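Local structure of catalase (Corynebacterium glutamicum, 4B7H) at residues 184-188 / 452-456; 191-196 / 471-476; 477-483 / 509-514. The protein breaks hydrogen peroxide down to water and oxygen at a haem iron, a reaction inhibited by nitric oxide, and also binds NADPH. The contacts are given in a common frame with arbitrary orientation. Where two conformers were deposited one is given. Numbering follows the deposited sequence.

Interaction 1: residues 184-188 / 452-456. With NDP (NADPH dihydro-nicotinamide-adenine-dinucleotide phosphate), chain H.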
# COMPACT_ATOMS: atom_id res chain seq x y z
N PRO A 184 -1.84 -31.88 -20.41
CA PRO A 184 -2.24 -33.24 -20.02
C PRO A 184 -1.54 -33.78 -18.79
O PRO A 184 -1.99 -34.78 -18.24
CB PRO A 184 -1.90 -34.08 -21.26
CG PRO A 184 -0.84 -33.28 -21.98
CD PRO A 184 -1.23 -31.85 -21.75
N GLU A 185 -0.46 -33.13 -18.35
CA GLU A 185 0.15 -33.48 -17.06
C GLU A 185 -0.87 -33.36 -15.91
O GLU A 185 -0.67 -33.95 -14.84
CB GLU A 185 1.38 -32.62 -16.78
CG GLU A 185 1.12 -31.11 -16.65
CD GLU A 185 1.42 -30.36 -17.92
OE1 GLU A 185 0.97 -30.80 -19.00
OE2 GLU A 185 2.13 -29.32 -17.86
N SER A 186 -1.95 -32.62 -16.16
CA SER A 186 -3.04 -32.44 -15.19
C SER A 186 -3.89 -33.70 -14.94
O SER A 186 -4.68 -33.73 -14.00
CB SER A 186 -3.97 -31.32 -15.67
OG SER A 186 -4.67 -31.69 -16.86
N ALA A 187 -3.74 -34.72 -15.77
CA ALA A 187 -4.66 -35.85 -15.73
C ALA A 187 -4.72 -36.57 -14.37
O ALA A 187 -5.79 -36.97 -13.93
CB ALA A 187 -4.37 -36.83 -16.85
N HIS A 188 -3.58 -36.73 -13.71
CA HIS A 188 -3.60 -37.42 -12.43
C HIS A 188 -4.49 -36.69 -11.43
O HIS A 188 -5.42 -37.28 -10.86
CB HIS A 188 -2.19 -37.61 -11.85
CG HIS A 188 -2.13 -38.62 -10.75
ND1 HIS A 188 -0.95 -38.97 -10.13
CD2 HIS A 188 -3.10 -39.35 -10.16
CE1 HIS A 188 -1.20 -39.88 -9.20
NE2 HIS A 188 -2.50 -40.13 -9.21
N ASP A 452 1.84 -39.01 -18.68
CA ASP A 452 0.84 -38.17 -18.03
C ASP A 452 -0.41 -38.94 -17.58
O ASP A 452 -1.23 -38.39 -16.84
CB ASP A 452 0.41 -37.03 -18.95
CG ASP A 452 1.52 -36.03 -19.19
OD1 ASP A 452 2.42 -35.89 -18.33
OD2 ASP A 452 1.50 -35.35 -20.24
N PHE A 453 -0.55 -40.19 -18.00
CA PHE A 453 -1.82 -40.89 -17.84
C PHE A 453 -1.80 -42.20 -17.05
O PHE A 453 -2.85 -42.66 -16.63
CB PHE A 453 -2.45 -41.15 -19.21
CG PHE A 453 -2.80 -39.89 -19.95
CD1 PHE A 453 -3.92 -39.16 -19.59
CD2 PHE A 453 -2.00 -39.43 -20.99
CE1 PHE A 453 -4.25 -38.00 -20.27
CE2 PHE A 453 -2.31 -38.26 -21.66
CZ PHE A 453 -3.44 -37.54 -21.30
N ILE A 454 -0.63 -42.80 -16.86
CA ILE A 454 -0.61 -44.14 -16.25
C ILE A 454 -1.13 -44.15 -14.81
O ILE A 454 -1.90 -45.03 -14.44
CB ILE A 454 0.78 -44.83 -16.36
CG1 ILE A 454 0.66 -46.31 -15.98
CG2 ILE A 454 1.84 -44.13 -15.51
CD1 ILE A 454 -0.37 -47.06 -16.80
N GLN A 455 -0.73 -43.17 -14.01
CA GLN A 455 -1.16 -43.17 -12.61
C GLN A 455 -2.67 -42.98 -12.40
O GLN A 455 -3.26 -43.71 -11.61
CB GLN A 455 -0.31 -42.22 -11.76
CG GLN A 455 1.13 -42.73 -11.56
CD GLN A 455 1.80 -42.10 -10.37
OE1 GLN A 455 1.41 -41.03 -9.92
NE2 GLN A 455 2.82 -42.76 -9.84
N PRO A 456 -3.31 -42.02 -13.09
CA PRO A 456 -4.77 -42.00 -12.93
C PRO A 456 -5.43 -43.23 -13.54
O PRO A 456 -6.50 -43.63 -13.08
CB PRO A 456 -5.21 -40.73 -13.68
CG PRO A 456 -4.05 -40.39 -14.59
CD PRO A 456 -2.83 -40.84 -13.83
PA NDP H . -2.52 -48.37 -2.87
O1A NDP H . -3.60 -49.38 -3.04
O2A NDP H . -1.48 -48.78 -1.89
O5B NDP H . -3.20 -46.99 -2.41
C5B NDP H . -4.33 -46.49 -3.08
C4B NDP H . -4.67 -45.16 -2.43
O4B NDP H . -5.79 -44.59 -3.09
C3B NDP H . -5.04 -45.35 -0.95
O3B NDP H . -4.43 -44.33 -0.17
C2B NDP H . -6.55 -45.21 -0.98
O2B NDP H . -7.15 -44.80 0.23
C1B NDP H . -6.71 -44.20 -2.11
N9A NDP H . -8.10 -44.06 -2.58
C8A NDP H . -9.16 -44.90 -2.33
N7A NDP H . -10.27 -44.40 -2.92
C5A NDP H . -9.94 -43.24 -3.54
C6A NDP H . -10.68 -42.33 -4.29
N6A NDP H . -12.02 -42.34 -4.22
N1A NDP H . -10.06 -41.23 -4.82
C2A NDP H . -8.71 -41.02 -4.60
N3A NDP H . -7.98 -41.92 -3.86
C4A NDP H . -8.58 -43.02 -3.33
O3 NDP H . -1.89 -48.06 -4.33
PN NDP H . -0.70 -47.01 -4.63
O1N NDP H . -0.23 -46.37 -3.37
O2N NDP H . 0.26 -47.72 -5.52
O5D NDP H . -1.42 -45.88 -5.53
C5D NDP H . -2.35 -46.25 -6.52
C4D NDP H . -3.13 -45.03 -6.96
O4D NDP H . -3.85 -44.53 -5.86
C3D NDP H . -2.20 -43.92 -7.42
O3D NDP H . -1.96 -43.98 -8.82
C2D NDP H . -2.93 -42.66 -6.98
O2D NDP H . -3.75 -42.21 -8.03
C1D NDP H . -3.85 -43.11 -5.85
N1N NDP H . -3.39 -42.60 -4.54
C2N NDP H . -2.07 -42.75 -4.21
C3N NDP H . -1.56 -42.31 -3.00
C7N NDP H . -0.10 -42.50 -2.74
O7N NDP H . 0.55 -41.58 -1.91
N7N NDP H . 0.55 -43.50 -3.31
C4N NDP H . -2.43 -41.64 -1.95
C5N NDP H . -3.85 -41.53 -2.41
C6N NDP H . -4.26 -42.01 -3.66
P2B NDP H . -7.73 -45.90 1.27
O1X NDP H . -8.73 -46.76 0.52
O2X NDP H . -6.57 -46.72 1.79
O3X NDP H . -8.40 -45.13 2.39
O HOH W 1 -0.69 -36.68 -14.79
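D452 opens the approach to helix 454-463. Its CB lies 3.4 Å from P184 O, and its carboxylate lies against P184 and E185 (OD2 to P184 CG 3.6 Å) while forming a salt bridge with R150 and a hydrogen bond to S417 of the second subunit. Backbone O of D452 receives a 2.7 Å hydrogen bond from water 1, which also donates to E185 O (2.7 Å) and accepts from H188 N (3.1 Å), so one water joins the two backbones. F453, the N-cap residue, touches A187 (CE1 to CB 3.6 Å) and P184 (CZ to CB 3.8 Å) with its ring. Q455 CB sits over the H188 imidazole face, a CH-pi contact 3.8 Å from the centroid. This pair lines the NADPH pocket: H188 NE2 is hydrogen-bonded to NDP O2D at 2.7 Å, and NDP O3D bonds weakly to Q455 O at 3.1 Å. P456 CG packs on H188 CA (3.7 Å). Helix 187-194 thus meets helix 454-463 start to start, with helix 487-498 packing on A187, F453 and P456.

Interaction 2: residues 191-196 / 471-476. With NDP (NADPH dihydro-nicotinamide-adenine-dinucleotide phosphate), chain H.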
# COMPACT_ATOMS: atom_id res chain seq x y z
N THR A 191 -8.30 -36.48 -12.28
CA THR A 191 -9.00 -37.73 -11.96
C THR A 191 -9.33 -37.80 -10.47
O THR A 191 -10.44 -38.18 -10.08
CB THR A 191 -8.17 -38.94 -12.41
OG1 THR A 191 -7.92 -38.84 -13.82
CG2 THR A 191 -8.90 -40.24 -12.13
N TYR A 192 -8.38 -37.39 -9.63
CA TYR A 192 -8.61 -37.34 -8.18
C TYR A 192 -9.71 -36.32 -7.83
O TYR A 192 -10.61 -36.60 -7.04
CB TYR A 192 -7.29 -36.99 -7.50
CG TYR A 192 -7.21 -37.13 -6.00
CD1 TYR A 192 -7.68 -36.12 -5.16
CD2 TYR A 192 -6.59 -38.23 -5.42
CE1 TYR A 192 -7.58 -36.23 -3.78
CE2 TYR A 192 -6.48 -38.35 -4.03
CZ TYR A 192 -6.98 -37.34 -3.22
OH TYR A 192 -6.85 -37.46 -1.85
N LEU A 193 -9.62 -35.14 -8.44
CA LEU A 193 -10.56 -34.04 -8.20
C LEU A 193 -11.99 -34.39 -8.61
O LEU A 193 -12.96 -34.00 -7.95
CB LEU A 193 -10.10 -32.80 -8.97
CG LEU A 193 -11.07 -31.61 -9.02
CD1 LEU A 193 -11.26 -30.98 -7.63
CD2 LEU A 193 -10.60 -30.58 -10.04
N MET A 194 -12.13 -35.10 -9.73
CA MET A 194 -13.45 -35.38 -10.28
C MET A 194 -14.12 -36.57 -9.61
O MET A 194 -15.29 -36.85 -9.86
CB MET A 194 -13.34 -35.59 -11.80
CG MET A 194 -13.02 -34.31 -12.55
SD MET A 194 -14.41 -33.16 -12.54
CE MET A 194 -13.56 -31.61 -12.84
N GLY A 195 -13.39 -37.27 -8.74
CA GLY A 195 -13.95 -38.38 -8.00
C GLY A 195 -14.61 -37.92 -6.71
O GLY A 195 -14.85 -36.71 -6.52
N ASP A 196 -14.90 -38.86 -5.82
CA ASP A 196 -15.61 -38.54 -4.59
C ASP A 196 -14.85 -37.49 -3.77
O ASP A 196 -15.46 -36.65 -3.11
CB ASP A 196 -15.80 -39.78 -3.72
CG ASP A 196 -16.74 -40.80 -4.33
OD1 ASP A 196 -17.46 -40.50 -5.31
OD2 ASP A 196 -16.79 -41.92 -3.80
N ARG A 471 -19.49 -42.93 -10.45
CA ARG A 471 -19.65 -41.55 -9.99
C ARG A 471 -18.62 -40.62 -10.62
O ARG A 471 -18.93 -39.48 -10.96
CB ARG A 471 -19.61 -41.45 -8.46
CG ARG A 471 -20.83 -42.08 -7.79
CD ARG A 471 -20.89 -41.76 -6.30
NE ARG A 471 -19.76 -42.33 -5.57
CZ ARG A 471 -19.71 -43.58 -5.12
NH1 ARG A 471 -20.72 -44.41 -5.34
NH2 ARG A 471 -18.64 -44.00 -4.46
N LEU A 472 -17.39 -41.11 -10.79
CA LEU A 472 -16.34 -40.35 -11.46
C LEU A 472 -16.79 -39.91 -12.86
O LEU A 472 -16.69 -38.73 -13.20
CB LEU A 472 -15.05 -41.18 -11.55
CG LEU A 472 -13.89 -40.58 -12.35
CD1 LEU A 472 -13.40 -39.26 -11.74
CD2 LEU A 472 -12.76 -41.59 -12.43
N ALA A 473 -17.29 -40.84 -13.65
CA ALA A 473 -17.75 -40.51 -15.00
C ALA A 473 -18.91 -39.52 -14.96
O ALA A 473 -19.00 -38.61 -15.79
CB ALA A 473 -18.15 -41.78 -15.75
N ASP A 474 -19.81 -39.71 -13.99
CA ASP A 474 -20.96 -38.83 -13.85
C ASP A 474 -20.51 -37.42 -13.47
O ASP A 474 -21.01 -36.44 -14.01
CB ASP A 474 -21.92 -39.37 -12.80
CG ASP A 474 -23.32 -38.80 -12.94
OD1 ASP A 474 -23.82 -38.73 -14.09
OD2 ASP A 474 -23.92 -38.43 -11.90
N ASN A 475 -19.56 -37.34 -12.54
CA ASN A 475 -19.05 -36.04 -12.10
C ASN A 475 -18.35 -35.30 -13.23
O ASN A 475 -18.55 -34.10 -13.42
CB ASN A 475 -18.08 -36.21 -10.94
CG ASN A 475 -18.73 -36.75 -9.69
OD1 ASN A 475 -19.96 -36.69 -9.52
ND2 ASN A 475 -17.92 -37.29 -8.79
N ILE A 476 -17.52 -36.02 -13.98
CA ILE A 476 -16.81 -35.42 -15.10
C ILE A 476 -17.80 -34.86 -16.12
O ILE A 476 -17.67 -33.71 -16.55
CB ILE A 476 -15.89 -36.44 -15.80
CG1 ILE A 476 -14.73 -36.85 -14.88
CG2 ILE A 476 -15.40 -35.88 -17.12
CD1 ILE A 476 -14.03 -38.15 -15.31
PA NDP H . -2.52 -48.37 -2.87
O1A NDP H . -3.60 -49.38 -3.04
O2A NDP H . -1.48 -48.78 -1.89
O5B NDP H . -3.20 -46.99 -2.41
C5B NDP H . -4.33 -46.49 -3.08
C4B NDP H . -4.67 -45.16 -2.43
O4B NDP H . -5.79 -44.59 -3.09
C3B NDP H . -5.04 -45.35 -0.95
O3B NDP H . -4.43 -44.33 -0.17
C2B NDP H . -6.55 -45.21 -0.98
O2B NDP H . -7.15 -44.80 0.23
C1B NDP H . -6.71 -44.20 -2.11
N9A NDP H . -8.10 -44.06 -2.58
C8A NDP H . -9.16 -44.90 -2.33
N7A NDP H . -10.27 -44.40 -2.92
C5A NDP H . -9.94 -43.24 -3.54
C6A NDP H . -10.68 -42.33 -4.29
N6A NDP H . -12.02 -42.34 -4.22
N1A NDP H . -10.06 -41.23 -4.82
C2A NDP H . -8.71 -41.02 -4.60
N3A NDP H . -7.98 -41.92 -3.86
C4A NDP H . -8.58 -43.02 -3.33
O3 NDP H . -1.89 -48.06 -4.33
PN NDP H . -0.70 -47.01 -4.63
O1N NDP H . -0.23 -46.37 -3.37
O2N NDP H . 0.26 -47.72 -5.52
O5D NDP H . -1.42 -45.88 -5.53
C5D NDP H . -2.35 -46.25 -6.52
C4D NDP H . -3.13 -45.03 -6.96
O4D NDP H . -3.85 -44.53 -5.86
C3D NDP H . -2.20 -43.92 -7.42
O3D NDP H . -1.96 -43.98 -8.82
C2D NDP H . -2.93 -42.66 -6.98
O2D NDP H . -3.75 -42.21 -8.03
C1D NDP H . -3.85 -43.11 -5.85
N1N NDP H . -3.39 -42.60 -4.54
C2N NDP H . -2.07 -42.75 -4.21
C3N NDP H . -1.56 -42.31 -3.00
C7N NDP H . -0.10 -42.50 -2.74
O7N NDP H . 0.55 -41.58 -1.91
N7N NDP H . 0.55 -43.50 -3.31
C4N NDP H . -2.43 -41.64 -1.95
C5N NDP H . -3.85 -41.53 -2.41
C6N NDP H . -4.26 -42.01 -3.66
P2B NDP H . -7.73 -45.90 1.27
O1X NDP H . -8.73 -46.76 0.52
O2X NDP H . -6.57 -46.72 1.79
O3X NDP H . -8.40 -45.13 2.39
O HOH W 2 -18.87 -38.27 -6.16
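Helix-to-helix packing joins the C-terminal end of helix 187-194, in the catalase core, to helix 466-479 of the C-terminal helical region. M194, L472 and D196 bury the most surface here. M194 directs its CB at the partner helix, where it meets L472 CD1 at 3.7 Å and I476 CG1 at 3.6 Å; the end of its side chain turns away, and W177 and W180 of helix 173-182 pack against M194. L472 reaches across with CD1, which lies 3.6 Å from both T191 O and G195 N. The backbones come close here, L472 CA and G195 CA being 4.6 Å apart. Where helix 187-194 ends, M194 O accepts a 2.9 Å hydrogen bond from N475 ND2, so a side chain of one helix takes up a carbonyl at the end of the other. The CA-to-CB bond of Y192 points away from helix 466-479, and its ring lines the NADPH pocket, CE2 3.5 Å from C2A of the NDP adenine. D196, just past the helix, forms a two-pronged salt bridge with R471: R471 NE donates to D196 OD1 at 3.0 Å and R471 NH2 to D196 OD2 at 2.9 Å. Water 2 extends this polar edge, donating to D196 OD1 at 2.8 Å and accepting from N475 ND2 at 3.0 Å.

Interaction 3: residues 477-483 / 509-514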
# COMPACT_ATOMS: atom_id res chain seq x y z
N SER A 477 -18.80 -35.66 -16.48
CA SER A 477 -19.76 -35.23 -17.50
C SER A 477 -20.59 -34.03 -17.03
O SER A 477 -20.97 -33.19 -17.85
CB SER A 477 -20.63 -36.40 -18.00
OG SER A 477 -21.30 -37.06 -16.94
N ASN A 478 -20.85 -33.93 -15.72
CA ASN A 478 -21.48 -32.73 -15.17
C ASN A 478 -20.58 -31.51 -15.31
O ASN A 478 -21.04 -30.44 -15.72
CB ASN A 478 -21.83 -32.93 -13.69
CG ASN A 478 -23.06 -33.78 -13.47
OD1 ASN A 478 -23.85 -34.00 -14.39
ND2 ASN A 478 -23.25 -34.26 -12.25
N ALA A 479 -19.30 -31.68 -14.99
CA ALA A 479 -18.34 -30.58 -15.06
C ALA A 479 -18.06 -30.13 -16.49
O ALA A 479 -17.59 -29.03 -16.72
CB ALA A 479 -17.05 -30.98 -14.36
N MET A 480 -18.36 -30.99 -17.47
CA MET A 480 -18.17 -30.65 -18.87
C MET A 480 -19.28 -29.78 -19.44
O MET A 480 -19.13 -29.19 -20.51
CB MET A 480 -18.08 -31.92 -19.72
CG MET A 480 -16.81 -32.72 -19.50
SD MET A 480 -16.92 -34.36 -20.23
CE MET A 480 -17.08 -34.00 -21.98
N GLN A 481 -20.42 -29.70 -18.75
CA GLN A 481 -21.54 -28.93 -19.29
C GLN A 481 -21.14 -27.48 -19.51
O GLN A 481 -20.66 -26.80 -18.60
CB GLN A 481 -22.78 -29.04 -18.40
CG GLN A 481 -23.26 -30.46 -18.16
CD GLN A 481 -23.49 -31.26 -19.43
OE1 GLN A 481 -23.17 -32.45 -19.49
NE2 GLN A 481 -24.07 -30.63 -20.45
N GLY A 482 -21.30 -27.01 -20.74
CA GLY A 482 -20.93 -25.65 -21.08
C GLY A 482 -19.68 -25.52 -21.94
O GLY A 482 -19.40 -24.44 -22.46
N ILE A 483 -18.92 -26.60 -22.10
CA ILE A 483 -17.77 -26.53 -23.00
C ILE A 483 -18.21 -26.34 -24.45
O ILE A 483 -19.34 -26.69 -24.83
CB ILE A 483 -16.84 -27.76 -22.88
CG1 ILE A 483 -17.56 -29.05 -23.31
CG2 ILE A 483 -16.25 -27.85 -21.47
CD1 ILE A 483 -16.69 -30.30 -23.25
N LEU A 509 -22.35 -40.34 -20.91
CA LEU A 509 -23.11 -39.57 -19.94
C LEU A 509 -23.19 -38.11 -20.37
O LEU A 509 -24.23 -37.48 -20.23
CB LEU A 509 -22.49 -39.70 -18.55
CG LEU A 509 -22.71 -41.07 -17.90
CD1 LEU A 509 -21.91 -41.21 -16.61
CD2 LEU A 509 -24.20 -41.30 -17.65
N TYR A 510 -22.09 -37.58 -20.90
CA TYR A 510 -22.08 -36.20 -21.37
C TYR A 510 -23.14 -35.96 -22.44
O TYR A 510 -23.89 -34.99 -22.38
CB TYR A 510 -20.70 -35.83 -21.91
CG TYR A 510 -20.66 -34.46 -22.54
CD1 TYR A 510 -20.74 -33.31 -21.75
CD2 TYR A 510 -20.54 -34.31 -23.92
CE1 TYR A 510 -20.71 -32.05 -22.31
CE2 TYR A 510 -20.50 -33.04 -24.49
CZ TYR A 510 -20.60 -31.92 -23.68
OH TYR A 510 -20.56 -30.65 -24.23
N LEU A 511 -23.21 -36.86 -23.42
CA LEU A 511 -24.18 -36.71 -24.50
C LEU A 511 -25.62 -36.90 -24.03
O LEU A 511 -26.54 -36.28 -24.58
CB LEU A 511 -23.84 -37.64 -25.66
CG LEU A 511 -22.55 -37.26 -26.39
CD1 LEU A 511 -22.22 -38.29 -27.45
CD2 LEU A 511 -22.65 -35.87 -26.99
N GLN A 512 -25.83 -37.74 -23.03
CA GLN A 512 -27.16 -37.92 -22.45
C GLN A 512 -27.66 -36.61 -21.86
O GLN A 512 -28.84 -36.27 -21.96
CB GLN A 512 -27.13 -38.97 -21.34
CG GLN A 512 -27.13 -40.41 -21.80
CD GLN A 512 -27.07 -41.39 -20.63
OE1 GLN A 512 -27.36 -41.04 -19.49
NE2 GLN A 512 -26.69 -42.63 -20.92
N LYS A 513 -26.75 -35.87 -21.23
CA LYS A 513 -27.09 -34.65 -20.51
C LYS A 513 -27.14 -33.41 -21.40
O LYS A 513 -27.83 -32.44 -21.09
CB LYS A 513 -26.10 -34.42 -19.37
CG LYS A 513 -26.10 -35.52 -18.33
CD LYS A 513 -24.87 -35.44 -17.45
CE LYS A 513 -24.78 -36.66 -16.54
NZ LYS A 513 -23.60 -36.56 -15.65
N LYS A 514 -26.38 -33.45 -22.49
CA LYS A 514 -26.32 -32.33 -23.42
C LYS A 514 -27.57 -32.30 -24.28
O LYS A 514 -28.17 -31.25 -24.50
CB LYS A 514 -25.09 -32.46 -24.32
CG LYS A 514 -24.84 -31.28 -25.24
CD LYS A 514 -23.77 -31.61 -26.28
CE LYS A 514 -23.62 -30.49 -27.28
NZ LYS A 514 -22.68 -30.85 -28.39
O HOH W 3 -21.55 -28.21 -23.37
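A methionine methyl group sits squarely on a tyrosine ring: M480 CE is 3.8 Å from the Y510 centroid and 18° off the ring normal, a CH-pi contact. The sulfur, M480 SD, lies obliquely at 4.8 Å from the same centroid, making this a Met-aromatic pair as well. Y510 gives up more surface than any other residue here, and M480 CB also touches its CD1 at 3.6 Å. The backbone then reverses in a type II beta turn from M480 to I483, with G482 at the third position, where a positive phi of 108° and the preceding carbonyl favour glycine. This turn brings I483 CG1 to within 3.5 Å of Y510 OH. Water 3 bridges turn and ring, donating to Y510 OH (2.8 Å) and I483 O (3.1 Å) and accepting from G482 N (2.9 Å); the phenol is also hydrogen-bonded to E488. K513 NZ donates to S477 OG at 2.7 Å and N478 OD1 at 2.9 Å, and has D474 as a salt-bridge partner. The end of helix 466-479 packs closely on helix 500-514, S477 CA being 4.6 Å from Y510 CA, a helix-helix contact within the C-terminal helical region of this catalase.

In the fold
Interactions 1 and 2 share helix 187-194, which meets helix 454-463 near its start and helix 466-479 near its end. Their centres are 14 Å apart, and they touch where P456 CB lies 3.3 Å from T191 OG1. Both reach the same NADPH, interaction 1 at the ribose hydroxyls O2D and O3D, interaction 2 at the adenine. A bound haem lies farther off, about 11 Å from the side chain of E185. Interaction 3 continues along helix 466-479, its centre 13 Å from that of interaction 2; a salt bridge from D474 OD1 to K513 NZ (2.7 Å) connects them. Interactions 1 and 3 remain about 12 Å apart at their nearest atoms.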